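Local structure of putative branched-chain amino acid ABC transporter, periplasmic branched-chain amino acid-binding protein (Pseudomonas protegens Pf-5, 4RU0) at residues A[182-196]-A[233-246]. The protein probably binds branched-chain amino acids or related small solutes in the periplasm and delivers them to an ABC transporter for uptake. Numbering follows the deposited sequence.
With P3G (3,6,9,12,15-pentaoxaheptadecane), chain C.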
ATOM      1  N   LYS A 182     -18.689 -18.806  -7.393  1.00 25.30           N
ATOM      2  CA  LYS A 182     -17.940 -19.108  -6.179  1.00 15.76           C
ATOM      3  C   LYS A 182     -16.632 -18.338  -6.170  1.00 14.98           C
ATOM      4  O   LYS A 182     -15.891 -18.334  -7.159  1.00 16.14           O
ATOM      5  CB  LYS A 182     -17.657 -20.606  -6.054  1.00 23.09           C
ATOM      6  CG  LYS A 182     -18.880 -21.474  -5.825  1.00 16.56           C
ATOM      7  CD  LYS A 182     -18.465 -22.921  -5.652  1.00 28.16           C
ATOM      8  CE  LYS A 182     -19.640 -23.866  -5.808  1.00 23.14           C
ATOM      9  NZ  LYS A 182     -19.187 -25.287  -5.721  1.00 17.90           N
ATOM     10  N   ILE A 183     -16.357 -17.683  -5.051  1.00 14.68           N
ATOM     11  CA  ILE A 183     -15.110 -16.972  -4.878  1.00 14.11           C
ATOM     12  C   ILE A 183     -14.449 -17.452  -3.598  1.00 14.28           C
ATOM     13  O   ILE A 183     -14.986 -17.264  -2.510  1.00 13.86           O
ATOM     14  CB  ILE A 183     -15.329 -15.452  -4.828  1.00 27.34           C
ATOM     15  CG1 ILE A 183     -15.976 -14.974  -6.126  1.00 15.32           C
ATOM     16  CG2 ILE A 183     -14.004 -14.722  -4.572  1.00 14.01           C
ATOM     17  CD1 ILE A 183     -16.270 -13.495  -6.154  1.00 22.02           C
ATOM     18  N   ALA A 184     -13.292 -18.092  -3.734  1.00 13.71           N
ATOM     19  CA  ALA A 184     -12.578 -18.608  -2.573  1.00 13.41           C
ATOM     20  C   ALA A 184     -11.451 -17.662  -2.176  1.00 13.23           C
ATOM     21  O   ALA A 184     -10.665 -17.226  -3.018  1.00 20.83           O
ATOM     22  CB  ALA A 184     -12.031 -20.009  -2.851  1.00 13.76           C
ATOM     23  N   THR A 185     -11.380 -17.348  -0.888  1.00 13.35           N
ATOM     24  CA  THR A 185     -10.284 -16.549  -0.377  1.00 13.21           C
ATOM     25  C   THR A 185      -9.344 -17.444   0.421  1.00 15.96           C
ATOM     26  O   THR A 185      -9.727 -18.020   1.449  1.00 16.06           O
ATOM     27  CB  THR A 185     -10.782 -15.372   0.499  1.00 16.37           C
ATOM     28  OG1 THR A 185     -11.571 -14.484  -0.297  1.00 14.17           O
ATOM     29  CG2 THR A 185      -9.606 -14.598   1.078  1.00 13.11           C
ATOM     30  N   LEU A 186      -8.123 -17.580  -0.088  1.00 14.21           N
ATOM     31  CA  LEU A 186      -7.067 -18.326   0.577  1.00 15.19           C
ATOM     32  C   LEU A 186      -6.158 -17.354   1.326  1.00 19.03           C
ATOM     33  O   LEU A 186      -5.376 -16.631   0.705  1.00 15.70           O
ATOM     34  CB  LEU A 186      -6.264 -19.132  -0.442  1.00 15.98           C
ATOM     35  CG  LEU A 186      -5.255 -20.131   0.137  1.00 17.49           C
ATOM     36  CD1 LEU A 186      -5.991 -21.190   0.929  1.00 17.79           C
ATOM     37  CD2 LEU A 186      -4.439 -20.767  -0.970  1.00 30.68           C
ATOM     38  N   TYR A 187      -6.268 -17.316   2.652  1.00 15.72           N
ATOM     39  CA  TYR A 187      -5.585 -16.266   3.409  1.00 15.90           C
ATOM     40  C   TYR A 187      -4.645 -16.796   4.484  1.00 26.19           C
ATOM     41  O   TYR A 187      -4.958 -17.757   5.199  1.00 18.02           O
ATOM     42  CB  TYR A 187      -6.605 -15.316   4.056  1.00 15.04           C
ATOM     43  CG  TYR A 187      -7.470 -15.939   5.134  1.00 15.37           C
ATOM     44  CD1 TYR A 187      -7.074 -15.918   6.470  1.00 17.28           C
ATOM     45  CD2 TYR A 187      -8.681 -16.546   4.819  1.00 15.12           C
ATOM     46  CE1 TYR A 187      -7.855 -16.490   7.458  1.00 24.34           C
ATOM     47  CE2 TYR A 187      -9.475 -17.121   5.806  1.00 25.83           C
ATOM     48  CZ  TYR A 187      -9.056 -17.090   7.121  1.00 33.02           C
ATOM     49  OH  TYR A 187      -9.833 -17.651   8.106  1.00 31.96           O
ATOM     50  N   HIS A 188      -3.488 -16.151   4.574  1.00 18.00           N
ATOM     51  CA  HIS A 188      -2.551 -16.346   5.668  1.00 19.54           C
ATOM     52  C   HIS A 188      -3.294 -16.131   6.971  1.00 21.34           C
ATOM     53  O   HIS A 188      -3.937 -15.104   7.154  1.00 18.14           O
ATOM     54  CB  HIS A 188      -1.377 -15.374   5.532  1.00 21.75           C
ATOM     55  CG  HIS A 188      -0.262 -15.620   6.499  1.00 30.01           C
ATOM     56  ND1 HIS A 188      -0.111 -14.893   7.658  1.00 34.61           N
ATOM     57  CD2 HIS A 188       0.770 -16.497   6.466  1.00 24.37           C
ATOM     58  CE1 HIS A 188       0.962 -15.316   8.306  1.00 37.94           C
ATOM     59  NE2 HIS A 188       1.511 -16.294   7.602  1.00 39.31           N
ATOM     60  N   ASP A 189      -3.245 -17.110   7.866  1.00 24.73           N
ATOM     61  CA  ASP A 189      -3.995 -16.993   9.110  1.00 38.29           C
ATOM     62  C   ASP A 189      -3.297 -15.995  10.033  1.00 31.47           C
ATOM     63  O   ASP A 189      -2.448 -16.355  10.845  1.00 45.57           O
ATOM     64  CB  ASP A 189      -4.157 -18.359   9.788  1.00 33.29           C
ATOM     65  CG  ASP A 189      -5.171 -18.330  10.925  1.00 47.87           C
ATOM     66  OD1 ASP A 189      -6.178 -17.589  10.818  1.00 43.76           O
ATOM     67  OD2 ASP A 189      -4.966 -19.045  11.932  1.00 49.47           O
ATOM     68  N   SER A 190      -3.670 -14.731   9.877  1.00 19.91           N
ATOM     69  CA  SER A 190      -3.088 -13.621  10.625  1.00 27.62           C
ATOM     70  C   SER A 190      -4.049 -12.444  10.533  1.00 26.94           C
ATOM     71  O   SER A 190      -5.047 -12.526   9.818  1.00 28.75           O
ATOM     72  CB  SER A 190      -1.712 -13.245  10.076  1.00 24.84           C
ATOM     73  OG  SER A 190      -1.802 -12.836   8.718  1.00 23.68           O
ATOM     74  N   ALA A 191      -3.766 -11.362  11.254  1.00 23.96           N
ATOM     75  CA  ALA A 191      -4.611 -10.175  11.192  1.00 32.15           C
ATOM     76  C   ALA A 191      -4.694  -9.692   9.753  1.00 37.88           C
ATOM     77  O   ALA A 191      -5.764  -9.302   9.281  1.00 33.60           O
ATOM     78  CB  ALA A 191      -4.075  -9.073  12.093  1.00 26.51           C
ATOM     79  N   TYR A 192      -3.559  -9.736   9.064  1.00 33.13           N
ATOM     80  CA  TYR A 192      -3.495  -9.398   7.645  1.00 33.90           C
ATOM     81  C   TYR A 192      -4.454 -10.238   6.804  1.00 19.36           C
ATOM     82  O   TYR A 192      -5.117  -9.711   5.918  1.00 21.29           O
ATOM     83  CB  TYR A 192      -2.063  -9.562   7.128  1.00 22.92           C
ATOM     84  CG  TYR A 192      -1.964  -9.859   5.650  1.00 25.50           C
ATOM     85  CD1 TYR A 192      -2.117  -8.850   4.704  1.00 23.46           C
ATOM     86  CD2 TYR A 192      -1.699 -11.142   5.201  1.00 21.10           C
ATOM     87  CE1 TYR A 192      -2.017  -9.121   3.351  1.00 22.19           C
ATOM     88  CE2 TYR A 192      -1.594 -11.424   3.856  1.00 23.08           C
ATOM     89  CZ  TYR A 192      -1.755 -10.411   2.935  1.00 30.53           C
ATOM     90  OH  TYR A 192      -1.654 -10.700   1.597  1.00 21.33           O
ATOM     91  N   GLY A 193      -4.520 -11.537   7.077  1.00 18.54           N
ATOM     92  CA  GLY A 193      -5.336 -12.430   6.271  1.00 16.76           C
ATOM     93  C   GLY A 193      -6.811 -12.392   6.638  1.00 21.49           C
ATOM     94  O   GLY A 193      -7.680 -12.604   5.792  1.00 18.02           O
ATOM     95  N   ARG A 194      -7.091 -12.111   7.905  1.00 17.22           N
ATOM     96  CA  ARG A 194      -8.458 -12.083   8.404  1.00 23.43           C
ATOM     97  C   ARG A 194      -9.174 -10.753   8.133  1.00 25.59           C
ATOM     98  O   ARG A 194     -10.392 -10.665   8.311  1.00 27.38           O
ATOM     99  CB  ARG A 194      -8.472 -12.382   9.908  1.00 22.45           C
ATOM    100  CG  ARG A 194      -8.012 -13.788  10.291  1.00 19.37           C
ATOM    101  CD  ARG A 194      -7.971 -13.932  11.810  1.00 21.76           C
ATOM    102  NE  ARG A 194      -7.345 -15.180  12.238  1.00 49.89           N
ATOM    103  CZ  ARG A 194      -7.536 -15.744  13.430  1.00 56.42           C
ATOM    104  NH1 ARG A 194      -8.347 -15.180  14.318  1.00 56.76           N
ATOM    105  NH2 ARG A 194      -6.923 -16.883  13.730  1.00 52.33           N
ATOM    106  N   GLU A 195      -8.432  -9.732   7.700  1.00 18.10           N
ATOM    107  CA  GLU A 195      -8.997  -8.391   7.530  1.00 19.08           C
ATOM    108  C   GLU A 195     -10.141  -8.357   6.535  1.00 27.32           C
ATOM    109  O   GLU A 195     -11.067  -7.570   6.693  1.00 29.94           O
ATOM    110  CB  GLU A 195      -7.925  -7.379   7.083  1.00 27.35           C
ATOM    111  CG  GLU A 195      -7.262  -6.604   8.211  1.00 42.34           C
ATOM    112  CD  GLU A 195      -8.261  -5.953   9.163  1.00 44.87           C
ATOM    113  OE1 GLU A 195      -8.879  -4.930   8.797  1.00 42.26           O
ATOM    114  OE2 GLU A 195      -8.422  -6.469  10.289  1.00 52.51           O
ATOM    115  N   THR A 196     -10.082  -9.212   5.515  1.00 16.39           N
ATOM    116  CA  THR A 196     -11.078  -9.172   4.450  1.00 15.68           C
ATOM    117  C   THR A 196     -12.314 -10.012   4.759  1.00 15.29           C
ATOM    118  O   THR A 196     -13.220 -10.096   3.932  1.00 17.87           O
ATOM    119  CB  THR A 196     -10.487  -9.636   3.100  1.00 14.65           C
ATOM    120  OG1 THR A 196      -9.731 -10.838   3.286  1.00 15.70           O
ATOM    121  CG2 THR A 196      -9.600  -8.561   2.504  1.00 15.78           C
ATOM    122  N   GLN A 233     -14.366 -27.969  -4.698  1.00 20.54           N
ATOM    123  CA  GLN A 233     -15.409 -26.968  -4.831  1.00 15.60           C
ATOM    124  C   GLN A 233     -15.358 -26.259  -6.187  1.00 20.50           C
ATOM    125  O   GLN A 233     -16.353 -25.679  -6.611  1.00 18.80           O
ATOM    126  CB  GLN A 233     -15.312 -25.960  -3.684  1.00 14.92           C
ATOM    127  CG  GLN A 233     -15.795 -26.516  -2.349  1.00 16.32           C
ATOM    128  CD  GLN A 233     -15.562 -25.555  -1.196  1.00 29.60           C
ATOM    129  OE1 GLN A 233     -14.449 -25.074  -0.996  1.00 30.30           O
ATOM    130  NE2 GLN A 233     -16.612 -25.273  -0.431  1.00 26.54           N
ATOM    131  N   ASN A 234     -14.209 -26.333  -6.858  1.00 19.05           N
ATOM    132  CA  ASN A 234     -13.981 -25.671  -8.149  1.00 18.87           C
ATOM    133  C   ASN A 234     -14.556 -24.250  -8.228  1.00 16.32           C
ATOM    134  O   ASN A 234     -15.463 -23.984  -9.022  1.00 15.39           O
ATOM    135  CB  ASN A 234     -14.548 -26.531  -9.286  1.00 15.19           C
ATOM    136  CG  ASN A 234     -14.193 -25.994 -10.665  1.00 15.32           C
ATOM    137  OD1 ASN A 234     -14.980 -26.098 -11.610  1.00 25.81           O
ATOM    138  ND2 ASN A 234     -13.010 -25.403 -10.783  1.00 14.74           N
ATOM    139  N   PRO A 235     -14.039 -23.332  -7.395  1.00 14.28           N
ATOM    140  CA  PRO A 235     -14.530 -21.951  -7.441  1.00 12.00           C
ATOM    141  C   PRO A 235     -14.126 -21.272  -8.743  1.00 17.67           C
ATOM    142  O   PRO A 235     -13.175 -21.712  -9.391  1.00 16.15           O
ATOM    143  CB  PRO A 235     -13.840 -21.294  -6.245  1.00 11.31           C
ATOM    144  CG  PRO A 235     -12.547 -22.029  -6.138  1.00 13.76           C
ATOM    145  CD  PRO A 235     -12.891 -23.469  -6.479  1.00 17.28           C
ATOM    146  N   ASP A 236     -14.852 -20.221  -9.117  1.00 20.06           N
ATOM    147  CA  ASP A 236     -14.577 -19.486 -10.348  1.00 13.15           C
ATOM    148  C   ASP A 236     -13.331 -18.630 -10.199  1.00 29.86           C
ATOM    149  O   ASP A 236     -12.611 -18.407 -11.164  1.00 21.68           O
ATOM    150  CB  ASP A 236     -15.775 -18.610 -10.729  1.00 14.18           C
ATOM    151  CG  ASP A 236     -17.061 -19.414 -10.872  1.00 25.15           C
ATOM    152  OD1 ASP A 236     -17.817 -19.526  -9.880  1.00 16.17           O
ATOM    153  OD2 ASP A 236     -17.314 -19.940 -11.975  1.00 30.94           O
ATOM    154  N   TRP A 237     -13.075 -18.157  -8.982  1.00 12.00           N
ATOM    155  CA  TRP A 237     -11.903 -17.325  -8.708  1.00 25.99           C
ATOM    156  C   TRP A 237     -11.285 -17.635  -7.347  1.00 13.49           C
ATOM    157  O   TRP A 237     -11.989 -18.012  -6.408  1.00 19.42           O
ATOM    158  CB  TRP A 237     -12.270 -15.840  -8.773  1.00 12.56           C
ATOM    159  CG  TRP A 237     -12.736 -15.409 -10.123  1.00 25.44           C
ATOM    160  CD1 TRP A 237     -14.021 -15.413 -10.583  1.00 20.77           C
ATOM    161  CD2 TRP A 237     -11.927 -14.912 -11.196  1.00 14.95           C
ATOM    162  NE1 TRP A 237     -14.064 -14.953 -11.877  1.00 19.83           N
ATOM    163  CE2 TRP A 237     -12.793 -14.640 -12.280  1.00 33.04           C
ATOM    164  CE3 TRP A 237     -10.556 -14.675 -11.350  1.00 26.24           C
ATOM    165  CZ2 TRP A 237     -12.333 -14.135 -13.499  1.00 24.48           C
ATOM    166  CZ3 TRP A 237     -10.095 -14.174 -12.569  1.00 26.68           C
ATOM    167  CH2 TRP A 237     -10.984 -13.909 -13.625  1.00 31.18           C
ATOM    168  N   VAL A 238      -9.969 -17.476  -7.248  1.00 12.88           N
ATOM    169  CA  VAL A 238      -9.305 -17.510  -5.952  1.00 10.66           C
ATOM    170  C   VAL A 238      -8.659 -16.162  -5.641  1.00 17.83           C
ATOM    171  O   VAL A 238      -7.827 -15.655  -6.402  1.00 23.06           O
ATOM    172  CB  VAL A 238      -8.232 -18.616  -5.875  1.00 19.42           C
ATOM    173  CG1 VAL A 238      -7.431 -18.488  -4.578  1.00 10.68           C
ATOM    174  CG2 VAL A 238      -8.883 -19.991  -5.961  1.00 16.12           C
ATOM    175  N   PHE A 239      -9.085 -15.575  -4.530  1.00 15.71           N
ATOM    176  CA  PHE A 239      -8.495 -14.367  -3.982  1.00 11.48           C
ATOM    177  C   PHE A 239      -7.340 -14.804  -3.075  1.00 27.67           C
ATOM    178  O   PHE A 239      -7.564 -15.316  -1.978  1.00 16.55           O
ATOM    179  CB  PHE A 239      -9.551 -13.569  -3.210  1.00 11.84           C
ATOM    180  CG  PHE A 239      -9.123 -12.175  -2.813  1.00 19.93           C
ATOM    181  CD1 PHE A 239      -7.978 -11.592  -3.344  1.00 18.51           C
ATOM    182  CD2 PHE A 239      -9.878 -11.449  -1.905  1.00 13.61           C
ATOM    183  CE1 PHE A 239      -7.593 -10.305  -2.970  1.00 14.81           C
ATOM    184  CE2 PHE A 239      -9.502 -10.165  -1.531  1.00 22.46           C
ATOM    185  CZ  PHE A 239      -8.353  -9.591  -2.067  1.00 15.47           C
ATOM    186  N   LEU A 240      -6.108 -14.623  -3.539  1.00 12.03           N
ATOM    187  CA  LEU A 240      -4.955 -15.151  -2.825  1.00 20.84           C
ATOM    188  C   LEU A 240      -4.368 -14.123  -1.869  1.00 17.24           C
ATOM    189  O   LEU A 240      -3.694 -13.185  -2.291  1.00 16.35           O
ATOM    190  CB  LEU A 240      -3.882 -15.616  -3.807  1.00 13.08           C
ATOM    191  CG  LEU A 240      -2.697 -16.315  -3.153  1.00 13.82           C
ATOM    192  CD1 LEU A 240      -3.165 -17.580  -2.458  1.00 13.22           C
ATOM    193  CD2 LEU A 240      -1.600 -16.618  -4.165  1.00 15.11           C
ATOM    194  N   ARG A 241      -4.544 -14.350  -0.582  1.00 18.53           N
ATOM    195  CA  ARG A 241      -4.118 -13.400   0.421  1.00 26.82           C
ATOM    196  C   ARG A 241      -3.162 -14.109   1.344  1.00 25.05           C
ATOM    197  O   ARG A 241      -3.348 -14.213   2.517  1.00 22.46           O
ATOM    198  CB  ARG A 241      -5.314 -12.855   1.181  1.00 14.03           C
ATOM    199  CG  ARG A 241      -6.364 -12.219   0.297  1.00 20.17           C
ATOM    200  CD  ARG A 241      -7.246 -11.246   1.045  1.00 14.58           C
ATOM    201  NE  ARG A 241      -6.459 -10.107   1.416  1.00 21.03           N
ATOM    202  CZ  ARG A 241      -6.188  -9.740   2.653  1.00 16.95           C
ATOM    203  NH1 ARG A 241      -5.417  -8.702   2.854  1.00 20.03           N
ATOM    204  NH2 ARG A 241      -6.685 -10.391   3.665  1.00 17.78           N
ATOM    205  N   THR A 242      -2.112 -14.593   0.731  1.00 27.55           N
ATOM    206  CA  THR A 242      -0.980 -15.177   1.428  1.00 21.75           C
ATOM    207  C   THR A 242       0.115 -14.125   1.560  1.00 30.11           C
ATOM    208  O   THR A 242      -0.030 -13.001   1.082  1.00 30.16           O
ATOM    209  CB  THR A 242      -0.425 -16.403   0.673  1.00 16.52           C
ATOM    210  OG1 THR A 242      -0.235 -16.056  -0.709  1.00 23.11           O
ATOM    211  CG2 THR A 242      -1.391 -17.567   0.764  1.00 15.51           C
ATOM    212  N   TRP A 243       1.209 -14.494   2.208  1.00 31.12           N
ATOM    213  CA  TRP A 243       2.329 -13.585   2.383  1.00 21.28           C
ATOM    214  C   TRP A 243       3.615 -14.379   2.561  1.00 29.94           C
ATOM    215  O   TRP A 243       3.615 -15.451   3.169  1.00 28.90           O
ATOM    216  CB  TRP A 243       2.086 -12.662   3.579  1.00 29.73           C
ATOM    217  CG  TRP A 243       3.307 -11.938   4.025  1.00 45.99           C
ATOM    218  CD1 TRP A 243       3.862 -10.827   3.453  1.00 38.28           C
ATOM    219  CD2 TRP A 243       4.136 -12.276   5.140  1.00 34.38           C
ATOM    220  NE1 TRP A 243       4.989 -10.454   4.149  1.00 43.44           N
ATOM    221  CE2 TRP A 243       5.179 -11.329   5.189  1.00 51.53           C
ATOM    222  CE3 TRP A 243       4.097 -13.288   6.103  1.00 46.91           C
ATOM    223  CZ2 TRP A 243       6.177 -11.365   6.165  1.00 56.76           C
ATOM    224  CZ3 TRP A 243       5.089 -13.323   7.074  1.00 56.60           C
ATOM    225  CH2 TRP A 243       6.115 -12.368   7.097  1.00 60.25           C
ATOM    226  N   GLY A 244       4.706 -13.861   2.010  1.00 33.04           N
ATOM    227  CA  GLY A 244       5.987 -14.528   2.094  1.00 27.13           C
ATOM    228  C   GLY A 244       5.980 -15.897   1.444  1.00 41.55           C
ATOM    229  O   GLY A 244       5.613 -16.039   0.280  1.00 42.40           O
ATOM    230  N   VAL A 245       6.372 -16.905   2.216  1.00 36.00           N
ATOM    231  CA  VAL A 245       6.597 -18.250   1.703  1.00 40.13           C
ATOM    232  C   VAL A 245       5.322 -18.928   1.204  1.00 34.35           C
ATOM    233  O   VAL A 245       5.359 -19.733   0.274  1.00 33.48           O
ATOM    234  CB  VAL A 245       7.234 -19.137   2.782  1.00 35.46           C
ATOM    235  CG1 VAL A 245       7.910 -20.334   2.145  1.00 37.25           C
ATOM    236  CG2 VAL A 245       8.232 -18.330   3.609  1.00 42.25           C
ATOM    237  N   SER A 246       4.195 -18.602   1.819  1.00 23.98           N
ATOM    238  CA  SER A 246       2.951 -19.262   1.474  1.00 21.96           C
ATOM    239  C   SER A 246       2.474 -18.880   0.071  1.00 27.56           C
ATOM    240  O   SER A 246       1.665 -19.593  -0.519  1.00 19.52           O
ATOM    241  CB  SER A 246       1.875 -18.941   2.509  1.00 20.66           C
ATOM    242  OG  SER A 246       1.732 -17.545   2.687  1.00 25.00           O
TER
HETATM  243  O3  P3G C 501       7.568  -2.757   2.775  1.00 49.42           O
HETATM  244  C7  P3G C 501       6.347  -2.332   3.355  1.00 46.71           C
HETATM  245  C8  P3G C 501       6.088  -3.140   4.612  1.00 47.90           C
HETATM  246  O4  P3G C 501       4.687  -3.170   4.850  1.00 43.02           O
HETATM  247  C9  P3G C 501       4.266  -4.430   5.339  1.00 36.19           C
HETATM  248  C10 P3G C 501       2.994  -4.806   4.613  1.00 39.48           C
HETATM  249  O5  P3G C 501       2.191  -5.602   5.466  1.00 40.72           O
HETATM  250  C11 P3G C 501       1.756  -6.780   4.818  1.00 38.41           C
HETATM  251  C12 P3G C 501       1.179  -7.730   5.851  1.00 38.05           C
HETATM  252  O6  P3G C 501       1.780  -9.003   5.707  1.00 38.26           O
HETATM  253  C13 P3G C 501       1.547  -9.827   6.826  1.00 46.25           C
HETATM  254  C14 P3G C 501       2.776  -9.822   7.698  1.00 49.62           C
HETATM  255  O7  P3G C 501       2.444 -10.337   8.978  1.00 58.17           O
HETATM  256  O   HOH W   1     -18.929 -25.217  -2.846  1.00 31.87           O
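Lys-182 fastens the start of the pairing: its N donates almost straight (175°) to Asp-236 OD1 at 2.7 Å, while its extended chain carries NZ to a lone pair of Gln-233 O. Ala-184, Leu-186 and His-188 donate through N to the carbonyls of Trp-237, Phe-239 and Arg-241, and the O atoms of Ala-184 and Leu-186 accept from the N of Phe-239 and Arg-241, a parallel ladder whose strand axes diverge by 19°. Leu-186 CD2 packs alongside Leu-240 CD1 (3.7 Å) on the face that also bears Ala-184 and Val-238. The His-188 ring, hydrogen-bonded to Asp-218, takes the edge of Trp-243 on one face, planes at 78°. Tyr-192 sets its ring across the Arg-241 guanidinium, CZ 4.6 Å from the ring centroid as a cation-pi pair, and its OH donates to Thr-242 O. Arg-241 NH2 also bonds Tyr-192 O at 2.8 Å. Replacing this tyrosine with an alanine is likely to leave Thr-242 O without its hydroxyl partner and strip Arg-241 of one cation-pi partner. Thr-196 CG2 covers one guanidinium face; NE forms a salt bridge with Asp-267. P3G O6 lies over the faces of Tyr-192 and Trp-243, placing the ligand pocket at the C-terminal ends of parallel strands, as in periplasmic binding proteins of the leucine-binding family.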